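Local atomic coordinates of IL-4-inducing protein (Schistosoma mansoni, PDB entry 4EL6), a protein that binds immunoglobulin E and so triggers antigen-independent interleukin-4 release from basophils, through a fold of the beta/gamma-crystallin type. Residues 12-15 and 16-20; 29-32 and 33-37. All coordinates share one frame; numbering follows the deposited sequence. Where two conformers were deposited one is given.

How the interactions relate
Both contacts are local turns in the opening part of one beta/gamma-crystallin domain, and they follow each other along the chain with centres about 17 Å apart. Interaction 1 is the loop joining strand 9-12 to strand 21-24; interaction 2 lies in the longer connection from strand 21-24 to strand 39-41. They meet where residues 33-37 run back toward residues 12-15: Pro-37 CB packs 3.4 Å from Tyr-12 O. Just beyond, Ser-39 uses its hydroxyl to hold the loop of interaction 1, while Trp-35 of interaction 2 rests on Ile-22 and Val-24 of the strand that leaves that loop. Both lie at the surface, their centres about 14 and 12 Å from the centre of the chain.

Interaction 1 of 2, residues 12-15 and 16-20; sequences YDET and YERGS
The apolar part is Tyr-12 against Glu-17. Glu-17 CA lies over one ring face, 3.8 Å from the centroid of the Tyr-12 ring and 16° off its normal, which meets the criteria for a CH-pi contact; Glu-17 CG continues the cover to 3.9 Å from Tyr-12 CE1. The Tyr-12 torsion that puts CG beside the backbone N (chi1 -64°) turns the ring so that one face meets Glu-17 CA.

Backbone bonds close the loop: Asp-13 N donates to Ser-20 O at 2.8 Å, and Glu-14 N to Arg-18 O at 3.1 Å.

Side-chain bonds centre on Thr-15. Arg-18 grips it side-on, NE reaching Thr-15 O at 2.9 Å and NH2 reaching Thr-15 OG1 at 3.0 Å, both acceptors near the guanidinium plane. A bend at chi3 (-58°) turns the Arg-18 chain back for this grip. Water 1 accepts from Ser-20 N at 2.9 Å and donates to Glu-14 OE2, bridging the two arms.

Ser-39 OG, on strand 39-41, hydrogen-bonds Glu-14 O and Glu-17 N. An aromatic under a folded-over loop, a glycine of positive phi at Gly-19 and a serine bonding the fold match the folded hairpin of the beta/gamma-crystallin Greek key.

Interaction 2 of 2, residues 29-32 and 33-37; sequences GSLS and PPWTP
Leu-31 meets its partner Trp-35 across a type VIb turn, the cis-proline turn in which Ser-32 and Pro-33 take the two central places. Its evidence is direct. The Ser-32 to Pro-33 peptide is cis, bringing Ser-32 CA to 2.9 Å from Pro-33 CA, and Pro-33 keeps an extended psi of 170°, which sets the turn apart from type VIa. The Ser-32 hydroxyl, anti to its own N and beside the carbonyl carbon, brings OG to 3.3 Å from Pro-33 N. No hydrogen bond closes the turn: Pro-34, in the last place, has no N-H to offer Leu-31 O, which stays 3.6 Å from Pro-34 N.

What spans the turn instead is Leu-31. Its CG sits beside the backbone N (chi1 -54°), so that both methyl groups come up against the same indole. CD1 lies over one face, 4.1 Å from the centroid of the five-membered ring of Trp-35 and 18° off the normal, a CH-pi contact displaced toward the rim; CD2 touches farther along, 3.9 Å from Trp-35 CE2. The two side chains run at about a right angle.

In the crystallin fold this turn belongs to the connection between strands 21-24 and 39-41. Backbone hydrogen bonds of Leu-31 with Ser-88 and Trp-35 with Ile-87 hold the first residue of the turn and the residue just after it to adjacent residues of a neighbouring loop.

At the polar edge of the indole, water 2 lies in the ring plane and accepts from Trp-35 NE1 at 2.9 Å, while donating to Pro-33 O at 3.3 Å and weakly to Ser-32 O.

Interaction 1 of 2, residues 12-15 and 16-20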
loop_
_atom_site.group_PDB
_atom_site.type_symbol
_atom_site.label_atom_id
_atom_site.label_comp_id
_atom_site.label_asym_id
_atom_site.label_seq_id
_atom_site.Cartn_x
_atom_site.Cartn_y
_atom_site.Cartn_z
ATOM N N TYR A 12 -0.706 9.713 1.266
ATOM C CA TYR A 12 -0.832 11.124 1.688
ATOM C C TYR A 12 0.451 11.642 2.221
ATOM O O TYR A 12 1.156 10.916 2.924
ATOM C CB TYR A 12 -1.894 11.246 2.819
ATOM C CG TYR A 12 -3.261 10.879 2.369
ATOM C CD1 TYR A 12 -3.688 9.558 2.418
ATOM C CD2 TYR A 12 -4.145 11.842 1.860
ATOM C CE1 TYR A 12 -4.964 9.192 2.027
ATOM C CE2 TYR A 12 -5.423 11.457 1.457
ATOM C CZ TYR A 12 -5.806 10.126 1.528
ATOM O OH TYR A 12 -7.049 9.724 1.130
ATOM N N ASP A 13 0.717 12.920 1.963
ATOM C CA ASP A 13 1.944 13.558 2.433
ATOM C C ASP A 13 2.001 13.601 3.970
ATOM O O ASP A 13 3.052 13.423 4.574
ATOM C CB ASP A 13 2.047 14.986 1.877
ATOM C CG ASP A 13 2.701 15.070 0.497
ATOM O OD1 ASP A 13 2.909 14.053 -0.205
ATOM O OD2 ASP A 13 2.978 16.223 0.098
ATOM N N GLU A 14 0.875 13.868 4.601
ATOM C CA GLU A 14 0.839 14.105 6.028
ATOM C C GLU A 14 0.132 12.970 6.743
ATOM O O GLU A 14 -0.561 12.149 6.129
ATOM C CB GLU A 14 0.114 15.409 6.323
ATOM C CG GLU A 14 0.934 16.655 5.965
ATOM C CD GLU A 14 0.031 17.854 5.953
ATOM O OE1 GLU A 14 -0.512 18.144 7.040
ATOM O OE2 GLU A 14 -0.181 18.447 4.859
ATOM N N THR A 15 0.309 12.901 8.038
ATOM C CA THR A 15 -0.400 11.910 8.810
ATOM C C THR A 15 -1.884 12.233 8.851
ATOM O O THR A 15 -2.304 13.322 8.527
ATOM C CB THR A 15 0.126 11.814 10.279
ATOM O OG1 THR A 15 -0.043 13.079 10.837
ATOM C CG2 THR A 15 1.584 11.389 10.418
ATOM N N TYR A 16 -2.670 11.230 9.217
ATOM C CA TYR A 16 -4.127 11.279 9.272
ATOM C C TYR A 16 -4.791 11.809 7.993
ATOM O O TYR A 16 -5.712 12.635 8.008
ATOM C CB TYR A 16 -4.563 12.052 10.496
ATOM C CG TYR A 16 -4.142 11.384 11.789
ATOM C CD1 TYR A 16 -4.949 10.420 12.360
ATOM C CD2 TYR A 16 -2.999 11.762 12.410
ATOM C CE1 TYR A 16 -4.584 9.791 13.538
ATOM C CE2 TYR A 16 -2.611 11.146 13.561
ATOM C CZ TYR A 16 -3.423 10.190 14.125
ATOM O OH TYR A 16 -2.992 9.619 15.329
ATOM N N GLU A 17 -4.256 11.360 6.857
ATOM C CA GLU A 17 -4.911 11.571 5.556
ATOM C C GLU A 17 -5.065 13.059 5.194
ATOM O O GLU A 17 -6.065 13.446 4.587
ATOM C CB GLU A 17 -6.224 10.776 5.496
ATOM C CG GLU A 17 -6.060 9.279 5.757
ATOM C CD GLU A 17 -5.962 8.852 7.222
ATOM O OE1 GLU A 17 -5.190 7.894 7.527
ATOM O OE2 GLU A 17 -6.628 9.462 8.102
ATOM N N ARG A 18 -4.057 13.844 5.544
ATOM C CA ARG A 18 -4.034 15.280 5.225
ATOM C C ARG A 18 -2.984 15.542 4.152
ATOM O O ARG A 18 -2.032 14.788 3.969
ATOM C CB ARG A 18 -3.677 16.072 6.482
ATOM C CG ARG A 18 -4.821 16.012 7.472
ATOM C CD ARG A 18 -4.492 16.471 8.836
ATOM N NE ARG A 18 -3.418 15.784 9.493
ATOM C CZ ARG A 18 -2.918 16.049 10.686
ATOM N NH1 ARG A 18 -3.398 17.057 11.407
ATOM N NH2 ARG A 18 -1.925 15.339 11.139
ATOM N N GLY A 19 -3.207 16.646 3.431
ATOM C CA GLY A 19 -2.233 17.160 2.539
ATOM C C GLY A 19 -2.360 16.537 1.200
ATOM O O GLY A 19 -3.382 15.919 0.882
ATOM N N SER A 20 -1.339 16.778 0.403
ATOM C CA SER A 20 -1.330 16.317 -0.977
ATOM C C SER A 20 -1.299 14.792 -0.999
ATOM O O SER A 20 -0.884 14.163 -0.039
ATOM C CB SER A 20 -0.136 16.913 -1.714
ATOM O OG SER A 20 1.066 16.449 -1.136
HETATM O O HOH W 1 0.788 18.202 1.821
#

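Interaction 2 of 2, residues 29-32 and 33-37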
loop_
_atom_site.group_PDB
_atom_site.type_symbol
_atom_site.label_atom_id
_atom_site.label_comp_id
_atom_site.label_asym_id
_atom_site.label_seq_id
_atom_site.Cartn_x
_atom_site.Cartn_y
_atom_site.Cartn_z
ATOM N N GLY A 29 7.263 -2.118 -9.541
ATOM C CA GLY A 29 8.365 -2.809 -8.995
ATOM C C GLY A 29 9.578 -2.062 -8.398
ATOM O O GLY A 29 10.419 -2.662 -7.671
ATOM N N SER A 30 9.666 -0.765 -8.638
ATOM C CA SER A 30 10.690 0.053 -8.024
ATOM C C SER A 30 10.288 1.520 -7.999
ATOM O O SER A 30 9.809 2.054 -9.021
ATOM C CB SER A 30 12.066 -0.126 -8.652
ATOM O OG SER A 30 12.030 0.133 -10.061
ATOM N N LEU A 31 10.491 2.139 -6.838
ATOM C CA LEU A 31 10.257 3.541 -6.603
ATOM C C LEU A 31 11.544 4.045 -5.995
ATOM O O LEU A 31 11.977 3.583 -4.922
ATOM C CB LEU A 31 9.076 3.757 -5.657
ATOM C CG LEU A 31 7.743 3.103 -6.022
ATOM C CD1 LEU A 31 6.763 3.157 -4.831
ATOM C CD2 LEU A 31 7.130 3.844 -7.189
ATOM N N SER A 32 12.164 4.980 -6.669
ATOM C CA SER A 32 13.425 5.506 -6.255
ATOM C C SER A 32 13.423 7.045 -6.448
ATOM O O SER A 32 13.089 7.544 -7.530
ATOM C CB SER A 32 14.543 4.883 -7.079
ATOM O OG SER A 32 15.769 5.506 -6.705
ATOM N N PRO A 33 13.806 7.783 -5.423
ATOM C CA PRO A 33 14.058 7.247 -4.089
ATOM C C PRO A 33 12.761 6.683 -3.475
ATOM O O PRO A 33 11.650 6.920 -3.930
ATOM C CB PRO A 33 14.457 8.492 -3.287
ATOM C CG PRO A 33 13.683 9.559 -3.943
ATOM C CD PRO A 33 13.666 9.245 -5.406
ATOM N N PRO A 34 12.923 5.984 -2.346
ATOM C CA PRO A 34 11.675 5.405 -1.776
ATOM C C PRO A 34 10.611 6.471 -1.386
ATOM O O PRO A 34 10.986 7.555 -0.964
ATOM C CB PRO A 34 12.164 4.619 -0.543
ATOM C CG PRO A 34 13.650 4.352 -0.872
ATOM C CD PRO A 34 14.139 5.553 -1.647
ATOM N N TRP A 35 9.335 6.148 -1.539
ATOM C CA TRP A 35 8.227 7.043 -1.137
ATOM C C TRP A 35 8.017 7.029 0.320
ATOM O O TRP A 35 7.971 5.956 0.894
ATOM C CB TRP A 35 6.993 6.622 -1.866
ATOM C CG TRP A 35 7.081 6.959 -3.328
ATOM C CD1 TRP A 35 8.218 7.334 -4.064
ATOM C CD2 TRP A 35 5.997 6.926 -4.282
ATOM N NE1 TRP A 35 7.868 7.529 -5.385
ATOM C CE2 TRP A 35 6.559 7.312 -5.560
ATOM C CE3 TRP A 35 4.643 6.624 -4.200
ATOM C CZ2 TRP A 35 5.763 7.443 -6.700
ATOM C CZ3 TRP A 35 3.892 6.723 -5.347
ATOM C CH2 TRP A 35 4.443 7.124 -6.562
ATOM N N THR A 36 7.923 8.204 0.951
ATOM C CA THR A 36 7.778 8.303 2.415
ATOM C C THR A 36 6.513 9.037 2.793
ATOM O O THR A 36 6.551 10.188 3.277
ATOM C CB THR A 36 9.003 9.006 2.998
ATOM O OG1 THR A 36 9.161 10.278 2.319
ATOM C CG2 THR A 36 10.235 8.122 2.836
ATOM N N PRO A 37 5.342 8.433 2.576
ATOM C CA PRO A 37 4.088 9.089 2.918
ATOM C C PRO A 37 3.880 9.143 4.451
ATOM O O PRO A 37 4.431 8.336 5.250
ATOM C CB PRO A 37 3.066 8.185 2.305
ATOM C CG PRO A 37 3.674 6.786 2.440
ATOM C CD PRO A 37 5.111 7.055 2.098
HETATM O O HOH W 2 10.339 8.262 -6.644
#